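Local coordinates for protein methyltransferase FkbM (Methylobacillus flagellatus KT, PDB 2PY6) that probably transfers methyl groups to a substrate that has not been identified, at residues L58-F63 with A81-R86; D113-N118 with P139-E144. One frame throughout, in Å; residues are numbered along the deposited sequence.

Interaction 1: L58-F63 with A81-R86; sequences LGTKGF and AVDDFR
Thr60 meets two charged side chains of segment 81-86, and the way the three are turned against one another defines this contact. The threonine and Asp83 side chains cross at about a right angle, with OG1 of Thr60 2.6 Å from OD2 of Asp83, donating to the anti lone pair of that oxygen. A chi1 of 61° sets OG1 between the backbone N and the carbonyl carbon, which leaves CG2 to pack at 4.0 Å from CB of Ala81. From a different direction Arg86 comes tip to tip with the threonine, its NH1 making a weak hydrogen bond to OG1 at 3.2 Å, with OG1 lying at the guanidinium edge, near its plane; the stronger partner of Arg86 is Glu91, through NH2. The hydroxyl therefore donates once and accepts once. Asp83 is fixed as well: its CG lies anti to the backbone N (chi1 -168°), OD1 accepts from N of Phe85 at 3.0 Å in an Asx turn, and OD2 takes a second bond from a water that also receives the backbone N-H of Thr60. An alanine in place of Asp83 would probably leave the Thr60 hydroxyl and the Phe85 N-H without their acceptors and deprive the water of one partner. Next to this polar group, Leu58 and Val82 form one parallel bridge at the ends of strands 54-58 and 77-82, N of Gly59 giving a hydrogen bond to O of Val82 at 3.1 Å. Leu58 and Val82 lie side by side, pointing the same way, with CD2 of the leucine 3.6 Å from CG2 of the valine. Both side chains run into Phe104 of helix 101-109 and Phe129 of helix 123-135, while strand 96-99 flanks Val82 through Ile99 and both Asp83 and Arg86 through Ile98.

Interaction 2: D113-N118 with P139-E144; sequences DLVALN and PHLNFE
Val115 and Leu141 touch through their branch tips, CG1 of the valine lying 4.1 Å from CD1 of the leucine, and with Pro139 they form the apolar centre of this strand pair. The valine's CG1, anti to its backbone N (chi1 -180°), also rests against O of Pro139, while its CG2 packs near the proline CB. Val42 of helix 40-49 packs on both Pro139 and Leu141. Farther along, CD1 of Leu117 reaches over the neighbouring backbone, 3.4 Å from O of Leu141, and approaches CB of Phe143 at the start of the helix. Around this centre runs the parallel ladder. N of Ala116 bonds to O of Pro139, and N of Leu141 in turn to O of Ala116. The third rung, from N of Asn118 to O of Leu141, measures 2.8 Å. The same carbonyls receive CA-H contacts, as from CA of His140 to O of Ala116 at 3.2 Å. On the face holding Ala116 and Asn118, ND2 of Asn118 donates to OD1 of Asp130 and to the backbone O of Lys126, both on helix 123-135, and its OD1 accepts from N of Cys120. At the C-terminal ends a water joins the two segments, donating to O of Asn118 and accepting from N of Phe143, each at 3.1 Å. Asn142 N-caps the following helix, its OD1 accepting from N of Gln145 and its ND2 bonding to O of Cys200. Strand 114-118, helix 123-135 and strand 140-142 make up a beta-alpha-beta crossover, the repeating unit of Rossmann-like alpha/beta sheets, with 140-142 as the edge strand within the chain.

How the interactions relate
Interactions 1 and 2 illustrate how successive contacts assemble one sheet: their centres lie 14 Å apart, and they come in series, interaction 1 closing before interaction 2 opens. Both belong to the six-stranded mixed sheet, where strand 54-58 stands between 77-82 and 114-118, with 140-142 at the edge. The direct joint is Leu58, whose N probably hydrogen-bonds to O of Leu117 at 2.8 Å and whose CD1 packs against CB of Ala116. Helix 123-135 also touches both contacts. Away from the strands, the rings of Phe63 and Phe143 meet edge-to-face. The two contacts thus tie neighbouring strands into one layer, separate from the seven-stranded sheet formed farther along the chain.

Interaction 1: L58-F63 with A81-R86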
loop_
_atom_site.group_PDB
_atom_site.type_symbol
_atom_site.label_atom_id
_atom_site.label_comp_id
_atom_site.label_asym_id
_atom_site.label_seq_id
_atom_site.Cartn_x
_atom_site.Cartn_y
_atom_site.Cartn_z
ATOM N N LEU A 58 -13.110 6.517 -20.364
ATOM C CA LEU A 58 -12.085 7.089 -19.501
ATOM C C LEU A 58 -12.186 6.399 -18.161
ATOM O O LEU A 58 -13.233 6.465 -17.499
ATOM C CB LEU A 58 -12.269 8.594 -19.334
ATOM C CG LEU A 58 -12.383 9.403 -20.616
ATOM C CD1 LEU A 58 -12.653 10.885 -20.283
ATOM C CD2 LEU A 58 -11.128 9.219 -21.497
ATOM N N GLY A 59 -11.101 5.749 -17.765
ATOM C CA GLY A 59 -11.036 4.995 -16.514
ATOM C C GLY A 59 -11.344 3.519 -16.701
ATOM O O GLY A 59 -12.167 3.159 -17.524
ATOM N N THR A 60 -10.671 2.659 -15.939
ATOM C CA THR A 60 -10.897 1.216 -16.029
ATOM C C THR A 60 -11.402 0.625 -14.703
ATOM O O THR A 60 -11.518 -0.589 -14.569
ATOM C CB THR A 60 -9.632 0.439 -16.481
ATOM O OG1 THR A 60 -8.564 0.626 -15.544
ATOM C CG2 THR A 60 -9.176 0.854 -17.867
ATOM N N LYS A 61 -11.750 1.491 -13.756
ATOM C CA LYS A 61 -12.171 1.086 -12.430
ATOM C C LYS A 61 -13.540 1.667 -12.080
ATOM O O LYS A 61 -13.836 1.795 -10.893
ATOM C CB LYS A 61 -11.144 1.570 -11.374
ATOM C CG LYS A 61 -9.757 0.927 -11.443
ATOM N N GLY A 62 -14.378 1.996 -13.070
ATOM C CA GLY A 62 -15.669 2.655 -12.785
ATOM C C GLY A 62 -16.863 1.851 -13.263
ATOM O O GLY A 62 -16.881 0.641 -13.118
ATOM N N PHE A 63 -17.867 2.526 -13.820
ATOM C CA PHE A 63 -19.061 1.872 -14.379
ATOM C C PHE A 63 -18.862 1.433 -15.859
ATOM O O PHE A 63 -19.821 1.059 -16.519
ATOM C CB PHE A 63 -20.270 2.844 -14.295
ATOM C CG PHE A 63 -20.895 3.009 -12.895
ATOM C CD1 PHE A 63 -20.162 2.838 -11.713
ATOM C CD2 PHE A 63 -22.213 3.446 -12.784
ATOM C CE1 PHE A 63 -20.763 3.023 -10.463
ATOM C CE2 PHE A 63 -22.817 3.640 -11.541
ATOM C CZ PHE A 63 -22.089 3.426 -10.380
ATOM N N ALA A 81 -9.835 2.341 -23.982
ATOM C CA ALA A 81 -10.022 2.776 -22.605
ATOM C C ALA A 81 -8.725 3.446 -22.213
ATOM O O ALA A 81 -7.646 2.978 -22.581
ATOM C CB ALA A 81 -10.351 1.619 -21.666
ATOM N N VAL A 82 -8.857 4.545 -21.474
ATOM C CA VAL A 82 -7.747 5.329 -21.026
ATOM C C VAL A 82 -7.398 4.987 -19.609
ATOM O O VAL A 82 -8.247 4.993 -18.717
ATOM C CB VAL A 82 -8.046 6.854 -21.125
ATOM C CG1 VAL A 82 -6.933 7.649 -20.546
ATOM C CG2 VAL A 82 -8.256 7.237 -22.563
ATOM N N ASP A 83 -6.129 4.683 -19.407
ATOM C CA ASP A 83 -5.595 4.434 -18.063
ATOM C C ASP A 83 -4.057 4.595 -18.123
ATOM O O ASP A 83 -3.329 3.727 -18.637
ATOM C CB ASP A 83 -6.002 3.056 -17.513
ATOM C CG ASP A 83 -5.696 2.894 -16.000
ATOM O OD1 ASP A 83 -4.748 3.536 -15.460
ATOM O OD2 ASP A 83 -6.425 2.109 -15.341
ATOM N N ASP A 84 -3.595 5.730 -17.606
ATOM C CA ASP A 84 -2.164 6.087 -17.573
ATOM C C ASP A 84 -1.298 5.159 -16.709
ATOM O O ASP A 84 -0.083 5.152 -16.858
ATOM C CB ASP A 84 -1.968 7.534 -17.073
ATOM C CG ASP A 84 -2.475 8.577 -18.059
ATOM O OD1 ASP A 84 -2.206 8.429 -19.265
ATOM O OD2 ASP A 84 -3.118 9.563 -17.626
ATOM N N PHE A 85 -1.930 4.397 -15.820
ATOM C CA PHE A 85 -1.243 3.479 -14.931
ATOM C C PHE A 85 -1.194 2.072 -15.490
ATOM O O PHE A 85 -0.606 1.213 -14.874
ATOM C CB PHE A 85 -1.960 3.474 -13.585
ATOM C CG PHE A 85 -2.185 4.865 -13.029
ATOM C CD1 PHE A 85 -1.165 5.507 -12.391
ATOM C CD2 PHE A 85 -3.401 5.515 -13.164
ATOM C CE1 PHE A 85 -1.302 6.758 -11.872
ATOM C CE2 PHE A 85 -3.565 6.792 -12.659
ATOM C CZ PHE A 85 -2.503 7.414 -12.001
ATOM N N ARG A 86 -1.818 1.844 -16.649
ATOM C CA ARG A 86 -1.875 0.503 -17.261
ATOM C C ARG A 86 -1.582 0.406 -18.772
ATOM O O ARG A 86 -1.552 -0.704 -19.315
ATOM C CB ARG A 86 -3.293 -0.074 -17.059
ATOM C CG ARG A 86 -3.659 -0.366 -15.640
ATOM C CD ARG A 86 -5.088 -0.909 -15.552
ATOM N NE ARG A 86 -5.217 -2.221 -16.155
ATOM C CZ ARG A 86 -6.359 -2.873 -16.326
ATOM N NH1 ARG A 86 -7.512 -2.349 -15.971
ATOM N NH2 ARG A 86 -6.335 -4.056 -16.889
HETATM O O HOH W 1 -8.734 3.924 -14.043
#

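Interaction 2: D113-N118 with P139-E144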
loop_
_atom_site.group_PDB
_atom_site.type_symbol
_atom_site.label_atom_id
_atom_site.label_comp_id
_atom_site.label_asym_id
_atom_site.label_seq_id
_atom_site.Cartn_x
_atom_site.Cartn_y
_atom_site.Cartn_z
ATOM N N ASP A 113 -17.009 13.853 -33.387
ATOM C CA ASP A 113 -17.307 12.482 -33.907
ATOM C C ASP A 113 -16.875 11.377 -32.890
ATOM O O ASP A 113 -17.447 10.252 -32.891
ATOM C CB ASP A 113 -16.989 12.180 -35.367
ATOM C CG ASP A 113 -18.131 12.621 -36.318
ATOM O OD1 ASP A 113 -18.915 13.545 -35.954
ATOM O OD2 ASP A 113 -18.227 12.040 -37.427
ATOM N N LEU A 114 -15.877 11.708 -32.057
ATOM C CA LEU A 114 -15.374 10.826 -30.997
ATOM C C LEU A 114 -15.861 11.398 -29.667
ATOM O O LEU A 114 -15.575 12.561 -29.344
ATOM C CB LEU A 114 -13.841 10.760 -30.982
ATOM C CG LEU A 114 -13.213 9.851 -29.905
ATOM C CD1 LEU A 114 -13.566 8.380 -30.134
ATOM C CD2 LEU A 114 -11.706 10.042 -29.851
ATOM N N VAL A 115 -16.593 10.575 -28.914
ATOM C CA VAL A 115 -17.134 10.957 -27.612
ATOM C C VAL A 115 -16.349 10.220 -26.508
ATOM O O VAL A 115 -15.875 9.096 -26.713
ATOM C CB VAL A 115 -18.612 10.615 -27.558
ATOM C CG1 VAL A 115 -19.220 11.000 -26.231
ATOM C CG2 VAL A 115 -19.359 11.327 -28.718
ATOM N N ALA A 116 -16.202 10.854 -25.344
ATOM C CA ALA A 116 -15.556 10.209 -24.213
ATOM C C ALA A 116 -16.574 9.911 -23.094
ATOM O O ALA A 116 -17.363 10.765 -22.691
ATOM C CB ALA A 116 -14.407 11.050 -23.701
ATOM N N LEU A 117 -16.587 8.675 -22.624
ATOM C CA LEU A 117 -17.409 8.315 -21.465
ATOM C C LEU A 117 -16.549 8.370 -20.203
ATOM O O LEU A 117 -15.685 7.535 -20.020
ATOM C CB LEU A 117 -18.019 6.934 -21.630
ATOM C CG LEU A 117 -18.691 6.286 -20.402
ATOM C CD1 LEU A 117 -19.647 7.180 -19.629
ATOM C CD2 LEU A 117 -19.424 5.052 -20.859
ATOM N N ASN A 118 -16.790 9.359 -19.346
ATOM C CA ASN A 118 -16.097 9.466 -18.068
ATOM C C ASN A 118 -16.799 8.497 -17.099
ATOM O O ASN A 118 -17.889 8.794 -16.601
ATOM C CB ASN A 118 -16.112 10.911 -17.561
ATOM C CG ASN A 118 -15.210 11.142 -16.345
ATOM O OD1 ASN A 118 -14.717 10.206 -15.746
ATOM N ND2 ASN A 118 -14.993 12.413 -15.990
ATOM N N PRO A 139 -16.319 16.124 -26.776
ATOM C CA PRO A 139 -17.665 15.788 -26.268
ATOM C C PRO A 139 -17.583 14.627 -25.271
ATOM O O PRO A 139 -16.917 13.608 -25.545
ATOM C CB PRO A 139 -18.435 15.402 -27.538
ATOM C CG PRO A 139 -17.709 16.031 -28.620
ATOM C CD PRO A 139 -16.261 15.990 -28.248
ATOM N N HIS A 140 -18.173 14.828 -24.091
ATOM C CA HIS A 140 -18.081 13.853 -23.010
ATOM C C HIS A 140 -19.376 13.679 -22.230
ATOM O O HIS A 140 -20.217 14.586 -22.200
ATOM C CB HIS A 140 -16.881 14.172 -22.076
ATOM C CG HIS A 140 -16.942 15.507 -21.421
ATOM N ND1 HIS A 140 -16.824 16.688 -22.118
ATOM C CD2 HIS A 140 -17.092 15.848 -20.119
ATOM C CE1 HIS A 140 -16.917 17.699 -21.274
ATOM N NE2 HIS A 140 -17.076 17.214 -20.055
ATOM N N LEU A 141 -19.488 12.506 -21.593
ATOM C CA LEU A 141 -20.671 12.066 -20.859
ATOM C C LEU A 141 -20.298 11.261 -19.650
ATOM O O LEU A 141 -19.317 10.556 -19.675
ATOM C CB LEU A 141 -21.464 11.040 -21.677
ATOM C CG LEU A 141 -22.075 11.369 -23.000
ATOM C CD1 LEU A 141 -22.377 10.084 -23.735
ATOM C CD2 LEU A 141 -23.314 12.208 -22.802
ATOM N N ASN A 142 -21.125 11.330 -18.623
ATOM C CA ASN A 142 -20.997 10.433 -17.471
ATOM C C ASN A 142 -21.871 9.183 -17.798
ATOM O O ASN A 142 -22.581 9.153 -18.848
ATOM C CB ASN A 142 -21.381 11.112 -16.161
ATOM C CG ASN A 142 -22.840 11.464 -16.069
ATOM O OD1 ASN A 142 -23.706 10.786 -16.611
ATOM N ND2 ASN A 142 -23.121 12.520 -15.339
ATOM N N PHE A 143 -21.825 8.174 -16.940
ATOM C CA PHE A 143 -22.527 6.932 -17.211
ATOM C C PHE A 143 -24.057 7.064 -17.379
ATOM O O PHE A 143 -24.627 6.496 -18.311
ATOM C CB PHE A 143 -22.186 5.874 -16.181
ATOM C CG PHE A 143 -22.750 4.543 -16.514
ATOM C CD1 PHE A 143 -22.084 3.698 -17.388
ATOM C CD2 PHE A 143 -23.968 4.146 -15.989
ATOM C CE1 PHE A 143 -22.619 2.484 -17.712
ATOM C CE2 PHE A 143 -24.503 2.932 -16.317
ATOM C CZ PHE A 143 -23.833 2.100 -17.184
ATOM N N GLU A 144 -24.704 7.849 -16.532
ATOM C CA GLU A 144 -26.162 7.998 -16.623
ATOM C C GLU A 144 -26.528 8.670 -17.924
ATOM O O GLU A 144 -27.530 8.294 -18.543
ATOM C CB GLU A 144 -26.737 8.800 -15.460
ATOM C CG GLU A 144 -26.912 8.032 -14.184
ATOM C CD GLU A 144 -25.621 7.619 -13.496
ATOM O OE1 GLU A 144 -24.604 8.331 -13.660
ATOM O OE2 GLU A 144 -25.653 6.588 -12.773
HETATM O O HOH W 2 -20.014 8.231 -14.423
#